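Alpha-catenin-like protein hmp-1 (Caenorhabditis elegans, PDB 5H5M) binds beta-catenin and actin filaments in the cadherin-catenin complex of adherens junctions, supporting cell migration and cell-shape changes in development. Local coordinates at residues T126-P129 against L130-I134; N57-Q60 against K61-E65; D364-K367 against D368-A372; E174-S177 against V178-T182. All coordinates share one frame; numbering follows the deposited sequence.

Contact 1: T126-P129 against L130-I134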
ATOM      1  N   THR A 126       9.919  -3.292  -6.928  1.00 29.50           N
ATOM      2  CA  THR A 126      11.124  -2.992  -6.163  1.00 29.44           C
ATOM      3  C   THR A 126      12.402  -3.457  -6.865  1.00 28.61           C
ATOM      4  O   THR A 126      13.502  -3.273  -6.345  1.00 29.60           O
ATOM      5  CB  THR A 126      11.068  -3.637  -4.766  1.00 25.15           C
ATOM      6  OG1 THR A 126      10.877  -5.050  -4.903  1.00 27.09           O
ATOM      7  CG2 THR A 126       9.930  -3.049  -3.951  1.00 25.12           C
ATOM      8  N   ARG A 127      12.259  -4.054  -8.043  1.00 24.20           N
ATOM      9  CA  ARG A 127      13.424  -4.558  -8.764  1.00 46.66           C
ATOM     10  C   ARG A 127      13.903  -3.619  -9.870  1.00 37.40           C
ATOM     11  O   ARG A 127      15.093  -3.309  -9.948  1.00 32.82           O
ATOM     12  CB  ARG A 127      13.134  -5.944  -9.358  1.00 48.95           C
ATOM     13  CG  ARG A 127      14.230  -6.957  -9.052  1.00 58.48           C
ATOM     14  CD  ARG A 127      14.126  -8.239  -9.872  1.00 67.45           C
ATOM     15  NE  ARG A 127      15.423  -8.911  -9.987  1.00 76.03           N
ATOM     16  CZ  ARG A 127      16.010  -9.602  -9.012  1.00 78.16           C
ATOM     17  NH1 ARG A 127      15.422  -9.732  -7.829  1.00 64.27           N
ATOM     18  NH2 ARG A 127      17.192 -10.171  -9.223  1.00 83.74           N
ATOM     19  N   THR A 128      12.977  -3.157 -10.704  1.00 27.90           N
ATOM     20  CA  THR A 128      13.322  -2.398 -11.909  1.00 29.64           C
ATOM     21  C   THR A 128      14.204  -1.153 -11.710  1.00 28.48           C
ATOM     22  O   THR A 128      15.145  -0.956 -12.480  1.00 37.43           O
ATOM     23  CB  THR A 128      12.041  -1.965 -12.665  1.00 36.61           C
ATOM     24  OG1 THR A 128      11.234  -3.115 -12.944  1.00 42.02           O
ATOM     25  CG2 THR A 128      12.392  -1.278 -13.975  1.00 33.78           C
ATOM     26  N   PRO A 129      13.916  -0.309 -10.697  1.00 33.56           N
ATOM     27  CA  PRO A 129      14.747   0.898 -10.580  1.00 27.82           C
ATOM     28  C   PRO A 129      16.246   0.621 -10.435  1.00 35.73           C
ATOM     29  O   PRO A 129      17.047   1.342 -11.029  1.00 33.77           O
ATOM     30  CB  PRO A 129      14.208   1.574  -9.317  1.00 30.04           C
ATOM     31  CG  PRO A 129      12.804   1.110  -9.214  1.00 40.07           C
ATOM     32  CD  PRO A 129      12.812  -0.304  -9.716  1.00 35.39           C
ATOM     33  N   LEU A 130      16.615  -0.401  -9.666  1.00 38.23           N
ATOM     34  CA  LEU A 130      18.023  -0.742  -9.494  1.00 31.32           C
ATOM     35  C   LEU A 130      18.582  -1.433 -10.734  1.00 30.83           C
ATOM     36  O   LEU A 130      19.725  -1.198 -11.121  1.00 28.97           O
ATOM     37  CB  LEU A 130      18.224  -1.631  -8.266  1.00 26.61           C
ATOM     38  CG  LEU A 130      19.683  -1.992  -7.978  1.00 30.17           C
ATOM     39  CD1 LEU A 130      20.539  -0.736  -7.931  1.00 25.18           C
ATOM     40  CD2 LEU A 130      19.813  -2.782  -6.683  1.00 32.78           C
ATOM     41  N   ILE A 131      17.770  -2.286 -11.352  1.00 34.33           N
ATOM     42  CA  ILE A 131      18.178  -2.992 -12.560  1.00 30.90           C
ATOM     43  C   ILE A 131      18.481  -2.016 -13.692  1.00 35.92           C
ATOM     44  O   ILE A 131      19.498  -2.143 -14.374  1.00 40.69           O
ATOM     45  CB  ILE A 131      17.099  -3.994 -13.016  1.00 41.55           C
ATOM     46  CG1 ILE A 131      16.945  -5.104 -11.979  1.00 40.51           C
ATOM     47  CG2 ILE A 131      17.450  -4.586 -14.371  1.00 35.81           C
ATOM     48  CD1 ILE A 131      18.242  -5.817 -11.659  1.00 42.51           C
ATOM     49  N   LEU A 132      17.603  -1.036 -13.882  1.00 41.95           N
ATOM     50  CA  LEU A 132      17.823  -0.016 -14.902  1.00 45.26           C
ATOM     51  C   LEU A 132      19.074   0.799 -14.593  1.00 46.46           C
ATOM     52  O   LEU A 132      19.793   1.217 -15.503  1.00 45.20           O
ATOM     53  CB  LEU A 132      16.607   0.906 -15.018  1.00 34.20           C
ATOM     54  CG  LEU A 132      15.358   0.290 -15.651  1.00 50.99           C
ATOM     55  CD1 LEU A 132      14.251   1.326 -15.781  1.00 45.81           C
ATOM     56  CD2 LEU A 132      15.683  -0.330 -17.005  1.00 39.40           C
ATOM     57  N   LEU A 133      19.333   1.020 -13.307  1.00 36.15           N
ATOM     58  CA  LEU A 133      20.526   1.745 -12.885  1.00 39.73           C
ATOM     59  C   LEU A 133      21.785   0.969 -13.260  1.00 39.47           C
ATOM     60  O   LEU A 133      22.690   1.509 -13.896  1.00 47.49           O
ATOM     61  CB  LEU A 133      20.495   2.011 -11.376  1.00 27.16           C
ATOM     62  CG  LEU A 133      21.716   2.702 -10.767  1.00 26.51           C
ATOM     63  CD1 LEU A 133      22.046   3.983 -11.509  1.00 27.83           C
ATOM     64  CD2 LEU A 133      21.497   2.989  -9.283  1.00 24.73           C
ATOM     65  N   ILE A 134      21.826  -0.302 -12.871  1.00 31.78           N
ATOM     66  CA  ILE A 134      22.977  -1.161 -13.126  1.00 32.17           C
ATOM     67  C   ILE A 134      23.265  -1.314 -14.618  1.00 38.79           C
ATOM     68  O   ILE A 134      24.419  -1.253 -15.041  1.00 51.18           O
ATOM     69  CB  ILE A 134      22.772  -2.560 -12.505  1.00 35.41           C
ATOM     70  CG1 ILE A 134      22.614  -2.444 -10.990  1.00 33.96           C
ATOM     71  CG2 ILE A 134      23.929  -3.487 -12.845  1.00 33.65           C
ATOM     72  CD1 ILE A 134      22.558  -3.772 -10.279  1.00 46.35           C
TER
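Thr128 and Leu132 run alongside each other from successive turns of the helix. The methyl CG2 of Thr128 rests 3.7 Å from CD1 of Leu132, while CG of Leu132 also comes within 3.4 Å of the Thr128 carbonyl oxygen O. With chi1 at -55°, Thr128 sets CG2 opposite its own backbone N and so brings the methyl alongside the leucine branch, and the same rotation keeps OG1 beside the backbone N, where it is hydrogen-bonded to Asp125 OD2. Beneath this pair Leu132 N donates to Thr128 O at 2.8 Å, the N-H pointing almost straight at the oxygen (173°). The flanking backbone bonds are longer: Ile131 N to Arg127 O and Leu133 N to Pro129 O both measure 3.2 Å. Ile131 folds CG1 to 3.3 Å from Arg127 O, covering that carbonyl with an aliphatic carbon. An alanine in place of Leu132 would probably strip Thr128 CG2 of its apolar neighbour and open a gap toward Arg148 of helix 142-166. Farther out, the guanidinium of Arg127 makes a cation-pi contact with Phe221, and Leu130 packs on Trp220 and Val193. The proline in an opening turn, the i to i+4 bonds and the leucines directed at helices 142-166, 173-202 and 207-233 mark the start of a helix packed into a helical bundle of the vinculin/alpha-catenin family.

Contact 2: N57-Q60 against K61-E65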
ATOM      1  N   ASN A  57      -9.718  10.821  -1.559  1.00 36.59           N
ATOM      2  CA  ASN A  57     -10.972  10.217  -1.134  1.00 37.85           C
ATOM      3  C   ASN A  57     -10.840   9.480   0.200  1.00 39.14           C
ATOM      4  O   ASN A  57     -11.770   9.472   1.003  1.00 40.03           O
ATOM      5  CB  ASN A  57     -11.497   9.283  -2.228  1.00 52.66           C
ATOM      6  CG  ASN A  57     -12.641   8.404  -1.753  1.00 63.51           C
ATOM      7  OD1 ASN A  57     -12.424   7.297  -1.259  1.00 71.65           O
ATOM      8  ND2 ASN A  57     -13.865   8.901  -1.887  1.00 60.06           N
ATOM      9  N   ARG A  58      -9.677   8.883   0.448  1.00 41.28           N
ATOM     10  CA  ARG A  58      -9.444   8.208   1.719  1.00 40.37           C
ATOM     11  C   ARG A  58      -9.152   9.236   2.811  1.00 38.32           C
ATOM     12  O   ARG A  58      -9.475   9.030   3.980  1.00 37.32           O
ATOM     13  CB  ARG A  58      -8.296   7.198   1.602  1.00 31.64           C
ATOM     14  CG  ARG A  58      -8.247   6.198   2.751  1.00 24.64           C
ATOM     15  CD  ARG A  58      -7.635   4.872   2.325  1.00 22.02           C
ATOM     16  NE  ARG A  58      -8.642   3.912   1.882  1.00 30.93           N
ATOM     17  CZ  ARG A  58      -8.574   3.219   0.751  1.00 38.60           C
ATOM     18  NH1 ARG A  58      -7.540   3.367  -0.063  1.00 46.01           N
ATOM     19  NH2 ARG A  58      -9.541   2.368   0.437  1.00 66.83           N
ATOM     20  N   LYS A  59      -8.541  10.344   2.409  1.00 37.44           N
ATOM     21  CA  LYS A  59      -8.284  11.470   3.297  1.00 38.77           C
ATOM     22  C   LYS A  59      -9.580  12.015   3.898  1.00 37.62           C
ATOM     23  O   LYS A  59      -9.656  12.276   5.096  1.00 25.65           O
ATOM     24  CB  LYS A  59      -7.549  12.574   2.535  1.00 42.04           C
ATOM     25  CG  LYS A  59      -7.329  13.862   3.301  1.00 43.56           C
ATOM     26  CD  LYS A  59      -6.826  14.951   2.360  1.00 49.51           C
ATOM     27  CE  LYS A  59      -6.404  16.199   3.115  1.00 62.03           C
ATOM     28  NZ  LYS A  59      -7.496  16.717   3.985  1.00 71.11           N
ATOM     29  N   GLN A  60     -10.601  12.174   3.064  1.00 34.95           N
ATOM     30  CA  GLN A  60     -11.859  12.750   3.521  1.00 35.46           C
ATOM     31  C   GLN A  60     -12.649  11.786   4.405  1.00 33.43           C
ATOM     32  O   GLN A  60     -13.379  12.217   5.295  1.00 30.16           O
ATOM     33  CB  GLN A  60     -12.712  13.196   2.329  1.00 32.45           C
ATOM     34  CG  GLN A  60     -12.163  14.410   1.562  1.00 54.99           C
ATOM     35  CD  GLN A  60     -11.782  15.602   2.450  1.00 64.34           C
ATOM     36  OE1 GLN A  60     -12.259  15.747   3.580  1.00 61.55           O
ATOM     37  NE2 GLN A  60     -10.917  16.465   1.925  1.00 66.42           N
ATOM     38  N   LYS A  61     -12.504  10.485   4.166  1.00 34.72           N
ATOM     39  CA  LYS A  61     -13.181   9.499   5.000  1.00 30.10           C
ATOM     40  C   LYS A  61     -12.615   9.527   6.414  1.00 35.14           C
ATOM     41  O   LYS A  61     -13.357   9.434   7.396  1.00 43.74           O
ATOM     42  CB  LYS A  61     -13.053   8.094   4.407  1.00 33.34           C
ATOM     43  CG  LYS A  61     -13.915   7.867   3.179  1.00 40.87           C
ATOM     44  CD  LYS A  61     -13.806   6.437   2.677  1.00 55.64           C
ATOM     45  CE  LYS A  61     -12.672   6.299   1.674  1.00 59.29           C
ATOM     46  NZ  LYS A  61     -12.819   5.105   0.798  1.00 60.48           N
ATOM     47  N   ILE A  62     -11.296   9.659   6.506  1.00 30.85           N
ATOM     48  CA  ILE A  62     -10.611   9.743   7.788  1.00 23.89           C
ATOM     49  C   ILE A  62     -11.047  10.990   8.554  1.00 27.26           C
ATOM     50  O   ILE A  62     -11.338  10.924   9.749  1.00 23.31           O
ATOM     51  CB  ILE A  62      -9.082   9.752   7.603  1.00 21.51           C
ATOM     52  CG1 ILE A  62      -8.620   8.413   7.021  1.00 22.67           C
ATOM     53  CG2 ILE A  62      -8.378  10.035   8.924  1.00 25.87           C
ATOM     54  CD1 ILE A  62      -7.141   8.337   6.752  1.00 22.94           C
ATOM     55  N   VAL A  63     -11.098  12.118   7.852  1.00 38.47           N
ATOM     56  CA  VAL A  63     -11.544  13.383   8.435  1.00 26.56           C
ATOM     57  C   VAL A  63     -12.980  13.287   8.954  1.00 38.90           C
ATOM     58  O   VAL A  63     -13.271  13.684  10.084  1.00 39.67           O
ATOM     59  CB  VAL A  63     -11.443  14.531   7.408  1.00 29.00           C
ATOM     60  CG1 VAL A  63     -12.128  15.786   7.926  1.00 31.46           C
ATOM     61  CG2 VAL A  63      -9.989  14.816   7.080  1.00 28.90           C
ATOM     62  N   ALA A  64     -13.871  12.745   8.129  1.00 35.55           N
ATOM     63  CA  ALA A  64     -15.279  12.607   8.494  1.00 31.70           C
ATOM     64  C   ALA A  64     -15.479  11.702   9.712  1.00 31.59           C
ATOM     65  O   ALA A  64     -16.256  12.026  10.611  1.00 31.81           O
ATOM     66  CB  ALA A  64     -16.074  12.076   7.312  1.00 29.88           C
ATOM     67  N   GLU A  65     -14.776  10.572   9.742  1.00 25.19           N
ATOM     68  CA  GLU A  65     -14.916   9.620  10.837  1.00 28.61           C
ATOM     69  C   GLU A  65     -14.322  10.144  12.139  1.00 30.06           C
ATOM     70  O   GLU A  65     -14.740   9.733  13.220  1.00 36.47           O
ATOM     71  CB  GLU A  65     -14.269   8.281  10.476  1.00 35.07           C
ATOM     72  CG  GLU A  65     -15.141   7.397   9.597  1.00 55.32           C
ATOM     73  CD  GLU A  65     -16.482   7.077  10.234  1.00 58.57           C
ATOM     74  OE1 GLU A  65     -16.539   6.924  11.472  1.00 56.80           O
ATOM     75  OE2 GLU A  65     -17.482   6.979   9.494  1.00 69.67           O
TER
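The carbonyl oxygens of Asn57 to Gln60 accept the amides of Lys61 to Ala64, i to i+4, with unequal strength. Ala64 N to Gln60 O is 2.9 Å with an N-H angle of 162°, whereas Lys61 N to Asn57 O stretches to 3.4 Å and is weak. This is the alpha-helical pattern, here in a region predicted to form a coiled coil. Over the slack rung the same two residues meet again through their side chains, which cross obliquely: Lys61 NZ gives a weak hydrogen bond to Asn57 OD1 at 3.0 Å. A bend at chi3 (-90°) turns the end of the lysine back toward the preceding turn, bringing its CE within 3.4 Å of Asn57 O. The ammonium also lies 4.3 Å from Arg58 NH2, a like-charge approach probably eased by the salt bridge of Arg58 NH1 with Asp117. An alanine in place of Lys61 would probably leave Asn57 OD1 without this donor and its amide freer to turn. Farther round, OE1 of Gln60 lies 4.1 Å from Val63 CB, while Gln60 NE2 is hydrogen-bonded to Glu56 OE2. Within the fold, Ile62 packs on Ser45 and Ala49 of helix 27-49, and Lys61 and Glu65 lean on His110 of helix 92-122.

Contact 3: D364-K367 against D368-A372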
ATOM      1  N   ASP A 364     -10.642  -8.907 -13.361  1.00 23.14           N
ATOM      2  CA  ASP A 364     -11.528 -10.046 -13.113  1.00 23.31           C
ATOM      3  C   ASP A 364     -10.798 -11.169 -12.387  1.00 29.10           C
ATOM      4  O   ASP A 364     -11.346 -11.800 -11.478  1.00 26.13           O
ATOM      5  CB  ASP A 364     -12.110 -10.591 -14.420  1.00 25.46           C
ATOM      6  CG  ASP A 364     -13.303  -9.794 -14.916  1.00 40.48           C
ATOM      7  OD1 ASP A 364     -13.879  -9.014 -14.130  1.00 48.13           O
ATOM      8  OD2 ASP A 364     -13.675  -9.964 -16.095  1.00 42.35           O
ATOM      9  N   ALA A 365      -9.560 -11.420 -12.806  1.00 22.54           N
ATOM     10  CA  ALA A 365      -8.758 -12.483 -12.221  1.00 25.15           C
ATOM     11  C   ALA A 365      -8.466 -12.193 -10.751  1.00 22.25           C
ATOM     12  O   ALA A 365      -8.428 -13.105  -9.927  1.00 23.72           O
ATOM     13  CB  ALA A 365      -7.467 -12.664 -13.000  1.00 23.89           C
ATOM     14  N   VAL A 366      -8.269 -10.919 -10.426  1.00 19.59           N
ATOM     15  CA  VAL A 366      -8.071 -10.516  -9.039  1.00 19.08           C
ATOM     16  C   VAL A 366      -9.340 -10.764  -8.230  1.00 25.26           C
ATOM     17  O   VAL A 366      -9.275 -11.249  -7.100  1.00 36.52           O
ATOM     18  CB  VAL A 366      -7.654  -9.032  -8.934  1.00 18.64           C
ATOM     19  CG1 VAL A 366      -7.744  -8.544  -7.496  1.00 15.81           C
ATOM     20  CG2 VAL A 366      -6.238  -8.851  -9.461  1.00 23.63           C
ATOM     21  N   LYS A 367     -10.493 -10.459  -8.821  1.00 28.95           N
ATOM     22  CA  LYS A 367     -11.773 -10.687  -8.152  1.00 34.62           C
ATOM     23  C   LYS A 367     -12.045 -12.177  -7.939  1.00 36.40           C
ATOM     24  O   LYS A 367     -12.660 -12.564  -6.946  1.00 27.68           O
ATOM     25  CB  LYS A 367     -12.922 -10.056  -8.945  1.00 22.61           C
ATOM     26  CG  LYS A 367     -12.899  -8.535  -8.968  1.00 28.57           C
ATOM     27  CD  LYS A 367     -14.182  -7.967  -9.559  1.00 38.00           C
ATOM     28  CE  LYS A 367     -14.307  -8.312 -11.031  1.00 50.51           C
ATOM     29  NZ  LYS A 367     -15.514  -7.697 -11.652  1.00 61.01           N
ATOM     30  N   ASP A 368     -11.588 -13.005  -8.875  1.00 38.32           N
ATOM     31  CA  ASP A 368     -11.745 -14.454  -8.761  1.00 33.15           C
ATOM     32  C   ASP A 368     -10.915 -14.994  -7.605  1.00 38.12           C
ATOM     33  O   ASP A 368     -11.348 -15.891  -6.881  1.00 48.92           O
ATOM     34  CB  ASP A 368     -11.343 -15.151 -10.066  1.00 31.40           C
ATOM     35  CG  ASP A 368     -12.311 -14.870 -11.203  1.00 39.60           C
ATOM     36  OD1 ASP A 368     -13.448 -14.429 -10.930  1.00 40.50           O
ATOM     37  OD2 ASP A 368     -11.935 -15.099 -12.372  1.00 44.49           O
ATOM     38  N   ILE A 369      -9.719 -14.440  -7.438  1.00 32.85           N
ATOM     39  CA  ILE A 369      -8.839 -14.820  -6.342  1.00 25.78           C
ATOM     40  C   ILE A 369      -9.496 -14.497  -5.004  1.00 28.27           C
ATOM     41  O   ILE A 369      -9.534 -15.332  -4.102  1.00 41.48           O
ATOM     42  CB  ILE A 369      -7.480 -14.109  -6.445  1.00 20.18           C
ATOM     43  CG1 ILE A 369      -6.713 -14.614  -7.670  1.00 22.58           C
ATOM     44  CG2 ILE A 369      -6.661 -14.325  -5.187  1.00 19.29           C
ATOM     45  CD1 ILE A 369      -5.466 -13.810  -7.989  1.00 17.56           C
ATOM     46  N   ARG A 370     -10.032 -13.286  -4.892  1.00 25.94           N
ATOM     47  CA  ARG A 370     -10.710 -12.859  -3.673  1.00 29.89           C
ATOM     48  C   ARG A 370     -11.948 -13.705  -3.408  1.00 32.67           C
ATOM     49  O   ARG A 370     -12.285 -13.988  -2.257  1.00 36.64           O
ATOM     50  CB  ARG A 370     -11.087 -11.377  -3.761  1.00 24.29           C
ATOM     51  CG  ARG A 370      -9.889 -10.454  -3.992  1.00 24.18           C
ATOM     52  CD  ARG A 370     -10.284  -8.992  -3.886  1.00 25.58           C
ATOM     53  NE  ARG A 370     -10.705  -8.651  -2.533  1.00 29.73           N
ATOM     54  CZ  ARG A 370     -11.364  -7.545  -2.209  1.00 32.83           C
ATOM     55  NH1 ARG A 370     -11.686  -6.664  -3.148  1.00 30.98           N
ATOM     56  NH2 ARG A 370     -11.706  -7.321  -0.945  1.00 24.64           N
ATOM     57  N   HIS A 371     -12.618 -14.115  -4.478  1.00 28.17           N
ATOM     58  CA  HIS A 371     -13.812 -14.936  -4.363  1.00 28.21           C
ATOM     59  C   HIS A 371     -13.463 -16.340  -3.864  1.00 42.57           C
ATOM     60  O   HIS A 371     -14.135 -16.882  -2.980  1.00 35.69           O
ATOM     61  CB  HIS A 371     -14.539 -15.009  -5.706  1.00 29.89           C
ATOM     62  CG  HIS A 371     -15.815 -15.789  -5.659  1.00 42.91           C
ATOM     63  ND1 HIS A 371     -16.815 -15.525  -4.749  1.00 53.54           N
ATOM     64  CD2 HIS A 371     -16.250 -16.831  -6.406  1.00 51.58           C
ATOM     65  CE1 HIS A 371     -17.814 -16.368  -4.939  1.00 49.58           C
ATOM     66  NE2 HIS A 371     -17.497 -17.171  -5.938  1.00 53.43           N
ATOM     67  N   ALA A 372     -12.408 -16.919  -4.431  1.00 25.38           N
ATOM     68  CA  ALA A 372     -11.944 -18.243  -4.028  1.00 35.46           C
ATOM     69  C   ALA A 372     -11.546 -18.285  -2.552  1.00 32.14           C
ATOM     70  O   ALA A 372     -11.741 -19.295  -1.881  1.00 41.34           O
ATOM     71  CB  ALA A 372     -10.774 -18.682  -4.902  1.00 25.42           C
TER
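Asp364 meets Asp368 through the backbone, the first of four successive i to i+4 hydrogen bonds: Asp368 N to Asp364 O and His371 N to Lys367 O are both 2.9 Å, while Ile369 N to Ala365 O and Arg370 N to Val366 O, at 3.1 Å, lie between them. Among the charged groups, Lys367 NZ forms a salt bridge with Asp364 OD1 at 3.2 Å, weak as a hydrogen bond, after the lysine chain bends at chi3 (-66°) to reach back one turn; it probably offsets the charge of Asp364. Asp368 stays apart from it: Asp364 O lies over the flat face of its carboxylate, nearest the carbon CG at 3.2 Å, with no hydrogen bond between these acceptors. The two aspartates keep their OD1 atoms 6.3 Å apart. Van der Waals contacts form the third class. Ile369 CG1 covers Ala365 O at 3.2 Å, and Arg370, whose guanidinium is salt-bridged to Glu245, passes its CD 4.4 Å from Val366 CG1. Val366, Ile369 and Ala365 face three helices: Val366 meets Ile248 of helix 237-260, Ile369 packs on Val290 and Val294 of helix 276-300, and Ala365 shares Leu317 of helix 305-339 with Ile369.

Contact 4: E174-S177 against V178-T182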
ATOM      1  N   GLU A 174       7.595  -6.760  17.826  1.00 26.50           N
ATOM      2  CA  GLU A 174       8.767  -7.430  17.274  1.00 26.22           C
ATOM      3  C   GLU A 174       8.886  -7.226  15.762  1.00 23.94           C
ATOM      4  O   GLU A 174       9.983  -7.015  15.251  1.00 27.98           O
ATOM      5  CB  GLU A 174       8.735  -8.924  17.604  1.00 28.37           C
ATOM      6  CG  GLU A 174       8.754  -9.235  19.092  1.00 31.20           C
ATOM      7  CD  GLU A 174       9.956  -8.637  19.800  1.00 51.81           C
ATOM      8  OE1 GLU A 174      11.075  -8.709  19.245  1.00 47.97           O
ATOM      9  OE2 GLU A 174       9.780  -8.092  20.911  1.00 50.57           O
ATOM     10  N   SER A 175       7.766  -7.291  15.046  1.00 22.51           N
ATOM     11  CA  SER A 175       7.801  -7.054  13.605  1.00 22.59           C
ATOM     12  C   SER A 175       8.172  -5.602  13.322  1.00 25.22           C
ATOM     13  O   SER A 175       8.986  -5.325  12.441  1.00 24.67           O
ATOM     14  CB  SER A 175       6.463  -7.398  12.948  1.00 19.93           C
ATOM     15  OG  SER A 175       6.222  -8.797  12.949  1.00 21.35           O
ATOM     16  N   VAL A 176       7.581  -4.686  14.084  1.00 24.48           N
ATOM     17  CA  VAL A 176       7.885  -3.263  13.961  1.00 21.35           C
ATOM     18  C   VAL A 176       9.374  -3.012  14.177  1.00 19.28           C
ATOM     19  O   VAL A 176       9.992  -2.220  13.465  1.00 28.41           O
ATOM     20  CB  VAL A 176       7.053  -2.419  14.962  1.00 35.46           C
ATOM     21  CG1 VAL A 176       7.711  -1.063  15.223  1.00 19.41           C
ATOM     22  CG2 VAL A 176       5.626  -2.243  14.453  1.00 18.17           C
ATOM     23  N   SER A 177       9.954  -3.709  15.147  1.00 21.10           N
ATOM     24  CA  SER A 177      11.375  -3.564  15.430  1.00 36.68           C
ATOM     25  C   SER A 177      12.224  -3.937  14.215  1.00 37.58           C
ATOM     26  O   SER A 177      13.143  -3.205  13.846  1.00 28.67           O
ATOM     27  CB  SER A 177      11.773  -4.419  16.628  1.00 24.84           C
ATOM     28  OG  SER A 177      13.167  -4.340  16.854  1.00 26.30           O
ATOM     29  N   VAL A 178      11.904  -5.070  13.594  1.00 31.72           N
ATOM     30  CA  VAL A 178      12.616  -5.520  12.402  1.00 25.07           C
ATOM     31  C   VAL A 178      12.426  -4.540  11.243  1.00 21.53           C
ATOM     32  O   VAL A 178      13.383  -4.191  10.550  1.00 30.32           O
ATOM     33  CB  VAL A 178      12.155  -6.927  11.965  1.00 29.95           C
ATOM     34  CG1 VAL A 178      12.657  -7.252  10.559  1.00 24.72           C
ATOM     35  CG2 VAL A 178      12.625  -7.974  12.964  1.00 23.89           C
ATOM     36  N   ILE A 179      11.191  -4.091  11.051  1.00 18.69           N
ATOM     37  CA  ILE A 179      10.865  -3.140   9.992  1.00 23.16           C
ATOM     38  C   ILE A 179      11.641  -1.831  10.132  1.00 26.99           C
ATOM     39  O   ILE A 179      12.176  -1.309   9.152  1.00 23.84           O
ATOM     40  CB  ILE A 179       9.352  -2.837   9.971  1.00 26.75           C
ATOM     41  CG1 ILE A 179       8.574  -4.084   9.540  1.00 24.15           C
ATOM     42  CG2 ILE A 179       9.045  -1.664   9.043  1.00 20.00           C
ATOM     43  CD1 ILE A 179       7.084  -3.984   9.744  1.00 17.88           C
ATOM     44  N   GLN A 180      11.709  -1.307  11.351  1.00 19.00           N
ATOM     45  CA  GLN A 180      12.388  -0.039  11.583  1.00 21.84           C
ATOM     46  C   GLN A 180      13.900  -0.159  11.395  1.00 23.10           C
ATOM     47  O   GLN A 180      14.524   0.728  10.808  1.00 27.27           O
ATOM     48  CB  GLN A 180      12.062   0.496  12.976  1.00 24.12           C
ATOM     49  CG  GLN A 180      10.645   1.039  13.076  1.00 33.41           C
ATOM     50  CD  GLN A 180      10.269   1.476  14.472  1.00 49.09           C
ATOM     51  OE1 GLN A 180      10.777   0.948  15.460  1.00 64.63           O
ATOM     52  NE2 GLN A 180       9.365   2.445  14.561  1.00 60.47           N
ATOM     53  N   HIS A 181      14.487  -1.249  11.887  1.00 22.72           N
ATOM     54  CA  HIS A 181      15.918  -1.484  11.703  1.00 28.24           C
ATOM     55  C   HIS A 181      16.264  -1.663  10.226  1.00 33.61           C
ATOM     56  O   HIS A 181      17.248  -1.103   9.732  1.00 30.26           O
ATOM     57  CB  HIS A 181      16.384  -2.706  12.495  1.00 33.74           C
ATOM     58  CG  HIS A 181      16.396  -2.500  13.980  1.00 58.89           C
ATOM     59  ND1 HIS A 181      15.272  -2.656  14.764  1.00 69.63           N
ATOM     60  CD2 HIS A 181      17.394  -2.141  14.818  1.00 52.80           C
ATOM     61  CE1 HIS A 181      15.582  -2.409  16.024  1.00 62.40           C
ATOM     62  NE2 HIS A 181      16.862  -2.093  16.087  1.00 52.18           N
ATOM     63  N   THR A 182      15.440  -2.436   9.525  1.00 26.65           N
ATOM     64  CA  THR A 182      15.642  -2.695   8.107  1.00 24.31           C
ATOM     65  C   THR A 182      15.504  -1.412   7.294  1.00 24.32           C
ATOM     66  O   THR A 182      16.274  -1.175   6.365  1.00 29.71           O
ATOM     67  CB  THR A 182      14.648  -3.750   7.588  1.00 21.96           C
ATOM     68  OG1 THR A 182      14.720  -4.921   8.411  1.00 23.21           O
ATOM     69  CG2 THR A 182      14.960  -4.122   6.144  1.00 21.05           C
TER
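Ser175 and Ile179 belong to the tightly packed part: Ile179 N donates to Ser175 O at 2.9 Å and Ile179 CG1 covers the same oxygen. Thr182, likewise turned inward, reaches back to Val178 O with two donors that arrive from opposite faces of the carbonyl plane, OG1 at 2.6 Å and the backbone N. The exposed side is looser. Gln180 runs extended alongside Val176, its OE1 3.7 Å from CG1 of that valine, a van der Waals contact. On this side too His181 ND1 is modelled 2.4 Å from Ser177 O, in line with an N-H donor bond but too short to be trusted in detail; the carbonyl oxygen meets the ring edge, close to its plane. That oxygen also accepts the amide His181 N at 3.1 Å. With chi1 at 177°, Ser177 swings OG away from its own N and toward the imidazole, 3.2 Å from the ring carbon CE1. Near the start of the helix Ser175 OG is hydrogen-bonded to Asp172. Ile179 and Thr182 both pack on Leu227 of helix 207-233, whereas Val178, Gln180 and His181 lie on the exposed side, as expected for a helix of a four-helix bundle, one face packed and one turned out.

Along the chain the order is contact 2, contact 1, contact 4, contact 3, each confined to a separate helix: 56-80, 128-137, 173-202 and 345-374. None touches another; the closest approach, between contacts 2 and 3, is about 10 Å between nearest atoms, and contacts 1 and 2, with centres 35 Å apart, lie on opposite sides of the chain's centre. Contacts 1 and 4, 25 Å apart between centres, share a helical bundle: helix 207-233 packs against both, and helix 173-202, which holds contact 4, also meets Leu130 and Leu133. Contact 2 packs instead against helices 27-49 and 92-122, and contact 3 against helices 237-260, 276-300 and 305-339, within one all-helical M domain.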